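Local structure of TarM (Staphylococcus aureus subsp. aureus 21178, 4X7R) at residues Val250-Phe256 against Gln401-Gln405; Pro228-Pro232 against Ser265-Ile269. The protein belongs to the GT-B glycosyltransferases, built from two Rossmann-like domains that face each other across a cleft. The protein carries 1 engineered substitution. All coordinates share one frame. Residue numbers count along the deposited sequence, not the author numbering.

Contact 1: residues Val250-Phe256 against Gln401-Gln405. With 3YW ((2S)-2,3-dihydroxypropyl 2-acetamido-2-deoxy-alpha-D-glucopyranoside), chain F.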
loop_
_atom_site.group_PDB
_atom_site.type_symbol
_atom_site.label_atom_id
_atom_site.label_comp_id
_atom_site.label_asym_id
_atom_site.label_seq_id
_atom_site.Cartn_x
_atom_site.Cartn_y
_atom_site.Cartn_z
ATOM N N VAL A 250 0.461 -12.227 -2.371
ATOM C CA VAL A 250 1.889 -12.580 -2.249
ATOM C C VAL A 250 2.137 -14.091 -2.249
ATOM O O VAL A 250 1.221 -14.883 -2.049
ATOM C CB VAL A 250 2.480 -11.944 -0.940
ATOM C CG1 VAL A 250 2.320 -10.413 -0.909
ATOM C CG2 VAL A 250 1.821 -12.544 0.308
ATOM N N ASN A 251 3.400 -14.468 -2.355
ATOM C CA ASN A 251 3.805 -15.839 -2.150
ATOM C C ASN A 251 3.544 -16.075 -0.631
ATOM O O ASN A 251 3.988 -15.280 0.212
ATOM C CB ASN A 251 5.293 -16.020 -2.517
ATOM C CG ASN A 251 5.778 -17.446 -2.429
ATOM O OD1 ASN A 251 5.341 -18.213 -1.568
ATOM N ND2 ASN A 251 6.708 -17.840 -3.301
ATOM N N HIS A 252 2.739 -17.111 -0.306
ATOM C CA HIS A 252 2.311 -17.423 1.056
ATOM C C HIS A 252 3.438 -17.997 1.942
ATOM O O HIS A 252 3.255 -18.141 3.151
ATOM C CB HIS A 252 1.095 -18.344 1.027
ATOM C CG HIS A 252 1.390 -19.663 0.374
ATOM N ND1 HIS A 252 1.758 -19.741 -0.970
ATOM C CD2 HIS A 252 1.381 -20.909 0.900
ATOM C CE1 HIS A 252 1.981 -21.025 -1.200
ATOM N NE2 HIS A 252 1.762 -21.768 -0.103
ATOM N N HIS A 253 4.592 -18.327 1.366
ATOM C CA HIS A 253 5.696 -18.800 2.193
ATOM C C HIS A 253 6.392 -17.579 2.795
ATOM O O HIS A 253 6.373 -16.484 2.196
ATOM C CB HIS A 253 6.737 -19.586 1.382
ATOM C CG HIS A 253 6.213 -20.821 0.738
ATOM N ND1 HIS A 253 5.635 -20.787 -0.535
ATOM C CD2 HIS A 253 6.290 -22.108 1.151
ATOM C CE1 HIS A 253 5.337 -22.044 -0.834
ATOM N NE2 HIS A 253 5.715 -22.878 0.148
ATOM N N GLU A 254 7.026 -17.775 3.963
ATOM C CA GLU A 254 7.812 -16.734 4.610
ATOM C C GLU A 254 9.019 -16.405 3.725
ATOM O O GLU A 254 9.661 -17.305 3.160
ATOM C CB GLU A 254 8.285 -17.174 6.009
ATOM C CG GLU A 254 7.269 -16.895 7.101
ATOM C CD GLU A 254 7.264 -15.501 7.698
ATOM O OE1 GLU A 254 7.183 -14.509 6.939
ATOM O OE2 GLU A 254 7.292 -15.408 8.944
ATOM N N ASN A 255 9.254 -15.104 3.545
ATOM C CA ASN A 255 10.352 -14.560 2.753
ATOM C C ASN A 255 11.629 -14.786 3.497
ATOM O O ASN A 255 11.614 -14.765 4.729
ATOM C CB ASN A 255 10.162 -13.061 2.539
ATOM C CG ASN A 255 8.843 -12.708 1.889
ATOM O OD1 ASN A 255 8.341 -13.407 0.997
ATOM N ND2 ASN A 255 8.279 -11.588 2.299
ATOM N N PHE A 256 12.732 -15.004 2.757
ATOM C CA PHE A 256 14.084 -15.224 3.301
ATOM C C PHE A 256 14.099 -16.301 4.400
ATOM O O PHE A 256 14.657 -16.100 5.477
ATOM C CB PHE A 256 14.707 -13.885 3.757
ATOM C CG PHE A 256 14.605 -12.791 2.720
ATOM C CD1 PHE A 256 15.344 -12.856 1.542
ATOM C CD2 PHE A 256 13.750 -11.717 2.904
ATOM C CE1 PHE A 256 15.237 -11.855 0.577
ATOM C CE2 PHE A 256 13.650 -10.713 1.942
ATOM C CZ PHE A 256 14.396 -10.789 0.786
ATOM N N GLN A 401 12.700 -12.000 -5.533
ATOM C CA GLN A 401 12.745 -13.395 -5.089
ATOM C C GLN A 401 11.363 -13.946 -4.780
ATOM O O GLN A 401 11.208 -15.167 -4.694
ATOM C CB GLN A 401 13.675 -13.563 -3.867
ATOM C CG GLN A 401 15.163 -13.382 -4.183
ATOM C CD GLN A 401 15.872 -14.606 -4.684
ATOM O OE1 GLN A 401 15.429 -15.745 -4.502
ATOM N NE2 GLN A 401 17.043 -14.398 -5.266
ATOM N N TYR A 402 10.379 -13.062 -4.528
ATOM C CA TYR A 402 9.025 -13.511 -4.207
ATOM C C TYR A 402 7.981 -12.569 -4.822
ATOM O O TYR A 402 8.091 -11.348 -4.679
ATOM C CB TYR A 402 8.794 -13.603 -2.674
ATOM C CG TYR A 402 9.921 -14.245 -1.886
ATOM C CD1 TYR A 402 9.963 -15.624 -1.683
ATOM C CD2 TYR A 402 10.947 -13.475 -1.341
ATOM C CE1 TYR A 402 11.001 -16.221 -0.963
ATOM C CE2 TYR A 402 12.003 -14.064 -0.643
ATOM C CZ TYR A 402 12.019 -15.435 -0.448
ATOM O OH TYR A 402 13.057 -16.013 0.237
ATOM N N GLU A 403 6.957 -13.136 -5.474
ATOM C CA GLU A 403 5.849 -12.370 -6.029
ATOM C C GLU A 403 4.571 -13.198 -5.935
ATOM O O GLU A 403 4.615 -14.435 -5.849
ATOM C CB GLU A 403 6.089 -11.982 -7.521
ATOM C CG GLU A 403 7.238 -11.034 -7.832
ATOM C CD GLU A 403 7.113 -9.632 -7.264
ATOM O OE1 GLU A 403 5.980 -9.203 -6.946
ATOM O OE2 GLU A 403 8.161 -8.960 -7.132
ATOM N N GLY A 404 3.458 -12.499 -6.019
ATOM C CA GLY A 404 2.138 -13.078 -6.173
ATOM C C GLY A 404 1.884 -13.181 -7.661
ATOM O O GLY A 404 1.333 -14.174 -8.148
ATOM N N GLN A 405 2.333 -12.160 -8.405
ATOM C CA GLN A 405 2.204 -12.110 -9.879
ATOM C C GLN A 405 3.255 -11.193 -10.518
ATOM O O GLN A 405 4.019 -11.652 -11.351
ATOM C CB GLN A 405 0.778 -11.701 -10.309
ATOM C CG GLN A 405 0.549 -11.850 -11.804
ATOM C CD GLN A 405 -0.895 -11.675 -12.203
ATOM O OE1 GLN A 405 -1.634 -10.861 -11.646
ATOM N NE2 GLN A 405 -1.321 -12.436 -13.202
HETATM O O3A 3YW F . 2.046 -7.248 1.155
HETATM C C4A 3YW F . 1.206 -6.320 -2.377
HETATM C C5A 3YW F . 2.051 -6.639 -1.169
HETATM O O5 3YW F . 0.235 -7.622 -4.990
HETATM C C6A 3YW F . 1.216 -7.042 0.022
HETATM C C5 3YW F . 0.411 -7.360 -6.388
HETATM C C6 3YW F . -0.967 -7.110 -6.954
HETATM C C4 3YW F . 1.154 -8.537 -7.015
HETATM O O6 3YW F . -1.832 -8.219 -6.759
HETATM C C3 3YW F . 2.562 -8.578 -6.431
HETATM O O4 3YW F . 1.243 -8.367 -8.425
HETATM O O3 3YW F . 3.316 -9.674 -6.950
HETATM O O7 3YW F . 4.316 -10.311 -3.595
HETATM C C7 3YW F . 4.664 -9.154 -3.810
HETATM C C8 3YW F . 6.037 -8.660 -3.463
HETATM N N2 3YW F . 3.849 -8.263 -4.375
HETATM C C2 3YW F . 2.538 -8.606 -4.903
HETATM C C1 3YW F . 1.438 -7.756 -4.239
HETATM O O1 3YW F . 1.861 -6.574 -3.622
HETATM O O2 3YW F . 2.838 -5.493 -0.841
#

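Contact 2: residues Pro228-Pro232 against Ser265-Ile269. With SUS (2-deoxy-3,6-di-O-sulfo-2-(sulfoamino)-alpha-D-glucopyranose), chain C.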
loop_
_atom_site.group_PDB
_atom_site.type_symbol
_atom_site.label_atom_id
_atom_site.label_comp_id
_atom_site.label_asym_id
_atom_site.label_seq_id
_atom_site.Cartn_x
_atom_site.Cartn_y
_atom_site.Cartn_z
ATOM N N PRO A 228 -3.988 -8.552 3.936
ATOM C CA PRO A 228 -4.043 -9.810 4.725
ATOM C C PRO A 228 -4.257 -9.639 6.226
ATOM O O PRO A 228 -4.990 -10.423 6.844
ATOM C CB PRO A 228 -2.713 -10.501 4.392
ATOM C CG PRO A 228 -1.797 -9.395 3.919
ATOM C CD PRO A 228 -2.702 -8.415 3.212
ATOM N N GLY A 229 -3.621 -8.621 6.810
ATOM C CA GLY A 229 -3.769 -8.354 8.234
ATOM C C GLY A 229 -5.177 -7.889 8.581
ATOM O O GLY A 229 -5.582 -7.961 9.747
ATOM N N SER A 230 -5.948 -7.427 7.555
ATOM C CA SER A 230 -7.337 -6.987 7.724
ATOM C C SER A 230 -8.355 -8.116 7.689
ATOM O O SER A 230 -9.521 -7.868 7.982
ATOM C CB SER A 230 -7.708 -5.939 6.675
ATOM O OG SER A 230 -7.261 -4.688 7.171
ATOM N N PHE A 231 -7.931 -9.349 7.332
ATOM C CA PHE A 231 -8.848 -10.490 7.220
ATOM C C PHE A 231 -9.741 -10.712 8.442
ATOM O O PHE A 231 -10.940 -10.898 8.213
ATOM C CB PHE A 231 -8.139 -11.778 6.771
ATOM C CG PHE A 231 -9.050 -12.953 6.522
ATOM C CD1 PHE A 231 -9.669 -13.126 5.290
ATOM C CD2 PHE A 231 -9.248 -13.923 7.505
ATOM C CE1 PHE A 231 -10.471 -14.244 5.050
ATOM C CE2 PHE A 231 -10.056 -15.037 7.264
ATOM C CZ PHE A 231 -10.670 -15.183 6.047
ATOM N N PRO A 232 -9.232 -10.662 9.709
ATOM C CA PRO A 232 -10.141 -10.827 10.876
ATOM C C PRO A 232 -11.298 -9.831 10.954
ATOM O O PRO A 232 -12.354 -10.210 11.433
ATOM C CB PRO A 232 -9.210 -10.691 12.092
ATOM C CG PRO A 232 -7.829 -11.064 11.553
ATOM C CD PRO A 232 -7.827 -10.484 10.160
ATOM N N SER A 265 -0.318 -14.137 8.493
ATOM C CA SER A 265 -1.598 -13.584 8.003
ATOM C C SER A 265 -2.200 -14.441 6.907
ATOM O O SER A 265 -3.334 -14.891 7.047
ATOM C CB SER A 265 -1.431 -12.157 7.496
ATOM O OG SER A 265 -0.889 -11.305 8.487
ATOM N N GLU A 266 -1.405 -14.730 5.850
ATOM C CA GLU A 266 -1.816 -15.567 4.711
ATOM C C GLU A 266 -2.188 -16.972 5.138
ATOM O O GLU A 266 -3.153 -17.512 4.609
ATOM C CB GLU A 266 -0.758 -15.569 3.590
ATOM C CG GLU A 266 -0.700 -14.247 2.825
ATOM C CD GLU A 266 -0.030 -13.062 3.507
ATOM O OE1 GLU A 266 0.527 -13.236 4.611
ATOM O OE2 GLU A 266 -0.035 -11.956 2.923
ATOM N N LYS A 267 -1.503 -17.527 6.154
ATOM C CA LYS A 267 -1.787 -18.891 6.653
ATOM C C LYS A 267 -3.189 -18.969 7.264
ATOM O O LYS A 267 -3.917 -19.947 7.047
ATOM C CB LYS A 267 -0.723 -19.334 7.661
ATOM C CG LYS A 267 -0.918 -20.744 8.229
ATOM C CD LYS A 267 0.320 -21.199 8.991
ATOM C CE LYS A 267 0.022 -22.366 9.900
ATOM N NZ LYS A 267 -0.544 -21.931 11.208
ATOM N N TYR A 268 -3.558 -17.920 8.015
ATOM C CA TYR A 268 -4.876 -17.795 8.632
ATOM C C TYR A 268 -5.996 -17.664 7.578
ATOM O O TYR A 268 -7.057 -18.261 7.729
ATOM C CB TYR A 268 -4.879 -16.627 9.635
ATOM C CG TYR A 268 -6.155 -16.534 10.437
ATOM C CD1 TYR A 268 -6.437 -17.452 11.448
ATOM C CD2 TYR A 268 -7.080 -15.525 10.193
ATOM C CE1 TYR A 268 -7.616 -17.371 12.186
ATOM C CE2 TYR A 268 -8.254 -15.426 10.933
ATOM C CZ TYR A 268 -8.520 -16.351 11.928
ATOM O OH TYR A 268 -9.691 -16.253 12.637
ATOM N N ILE A 269 -5.756 -16.909 6.508
ATOM C CA ILE A 269 -6.707 -16.760 5.412
ATOM C C ILE A 269 -6.942 -18.135 4.744
ATOM O O ILE A 269 -8.087 -18.597 4.675
ATOM C CB ILE A 269 -6.249 -15.667 4.403
ATOM C CG1 ILE A 269 -6.108 -14.280 5.111
ATOM C CG2 ILE A 269 -7.215 -15.565 3.196
ATOM C CD1 ILE A 269 -5.398 -13.237 4.297
HETATM N N2 SUS C . -4.430 -2.696 11.639
HETATM C C1 SUS C . -2.221 -2.030 12.498
HETATM S S1 SUS C . -5.566 -1.347 11.662
HETATM C C2 SUS C . -3.092 -2.203 11.267
HETATM S S2 SUS C . 2.011 0.207 9.656
HETATM C C3 SUS C . -2.404 -3.151 10.260
HETATM O O3 SUS C . -3.169 -3.241 9.040
HETATM S S3 SUS C . -3.816 -4.577 8.678
HETATM C C4 SUS C . -0.961 -2.734 9.945
HETATM O O4 SUS C . -0.407 -3.814 9.220
HETATM C C5 SUS C . -0.165 -2.474 11.273
HETATM O O5 SUS C . -0.909 -1.540 12.111
HETATM C C6 SUS C . 1.184 -1.789 11.064
HETATM O O6 SUS C . 0.935 -0.563 10.401
HETATM O O1S SUS C . -5.758 -0.835 10.238
HETATM O O2S SUS C . -6.861 -1.885 12.251
HETATM O O3S SUS C . -5.027 -0.211 12.530
HETATM O O4S SUS C . 1.327 1.328 8.866
HETATM O O5S SUS C . 2.999 0.778 10.675
HETATM O O6S SUS C . 2.744 -0.722 8.682
HETATM O O7S SUS C . -2.707 -5.609 8.632
HETATM O O8S SUS C . -4.501 -4.512 7.312
HETATM O O9S SUS C . -4.839 -4.973 9.737
HETATM O O HOH W 1 -5.184 -12.736 8.228
#

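Contact 1: residues Val250-Phe256 against Gln401-Gln405
Two irregular loops run past each other here without pairing as strands. Their backbones come closest at one end, where Val250 CA lies 4.0 Å from Gly404 CA, and Asn251 N stays 3.7 Å from Glu403 O. Away from this close approach, toward Asn255 and Phe256, the gap is filled by the side chain of Tyr402, which reaches the far end of 250-256. There its OH accepts a hydrogen bond from the backbone of Phe256 (N to OH 2.7 Å). The tyrosine edge points at the face of the Phe256 ring in a T-shaped pair, centroids 5.5 Å apart and planes at 87°, while Asn255 CA makes a CH-pi contact 4.0 Å from the Tyr402 ring centroid. Asn255 OD1 itself is held by Lys263. Within 250-256 the chain bends in an Asx turn, Asn251 OD1 accepting from His253 N at 3.0 Å. At the close end the loops flank 3YW: its O3 donates to Glu403 OE1 (2.7 Å) and accepts from Gly404 N and Gln405 N (both 3.0 Å), and Val250 CG1 lies 3.3 Å from its O7. Glu403 OE2 is engaged by Ser400 and Lys331. The arrangement is that of a GT-B cleft, in which loops of both domains line the ligand site: 250-256 connects strand 243-247 to helix 264-271, whereas the loop holding 401-405 leads from strand 395-398 into helix 407-414.

Contact 2: residues Pro228-Pro232 against Ser265-Ile269
Apolar packing carries most of this contact. Ile269 lies over one face of the Phe231 ring, its CG1 3.9 Å from the ring centroid in a CH-pi contact, and its CD1 reaches to 3.8 Å from Pro228 CB. Further out, Phe231 CD2 meets Tyr268 CD2 at 3.8 Å. Pro228 also packs on Ser265, CB to CB at 3.7 Å, and its CG is 3.3 Å from Glu266 OE2. Both segments follow parallel strands of the seven-stranded Rossmann-like sheet, 228-232 leading from strand 221-225 into helix 231-235 and 265-269 lying on helix 264-271, beyond strand 243-247. Phe231 reaches back to Cys225 on the first of these strands. No direct hydrogen bond joins the segments; instead one water donates to two backbone carbonyls, Pro228 O at 2.7 Å and Ser265 O at 3.1 Å. The contacts with SUS come from 228-232: Gly229 CA approaches SUS O7S to 3.0 Å, where a side chain would clash, and Ser230 OG is 2.8 Å from SUS O8S.

The two contacts illustrate how a cleft protein uses different chemistry within and between domains. Both are partly buried, and each has an exposed aromatic residue at its margin, Phe256 in contact 1 and Tyr268 in contact 2. Contact 1 spans the cleft with loops, relying on one direct hydrogen bond and a T-shaped ring pair; contact 2 stays within one domain, where apolar side chains and a shared water join the beginning of helix 231-235 and the residues leading into it to helix 264-271. The link between them is short: Val250 CG2 sits 3.3 Å from Glu266 OE2. Contact 1 hydrogen-bonds 3YW and contact 2 touches SUS, yet the side chain of Pro228 is itself about 5 Å from 3YW.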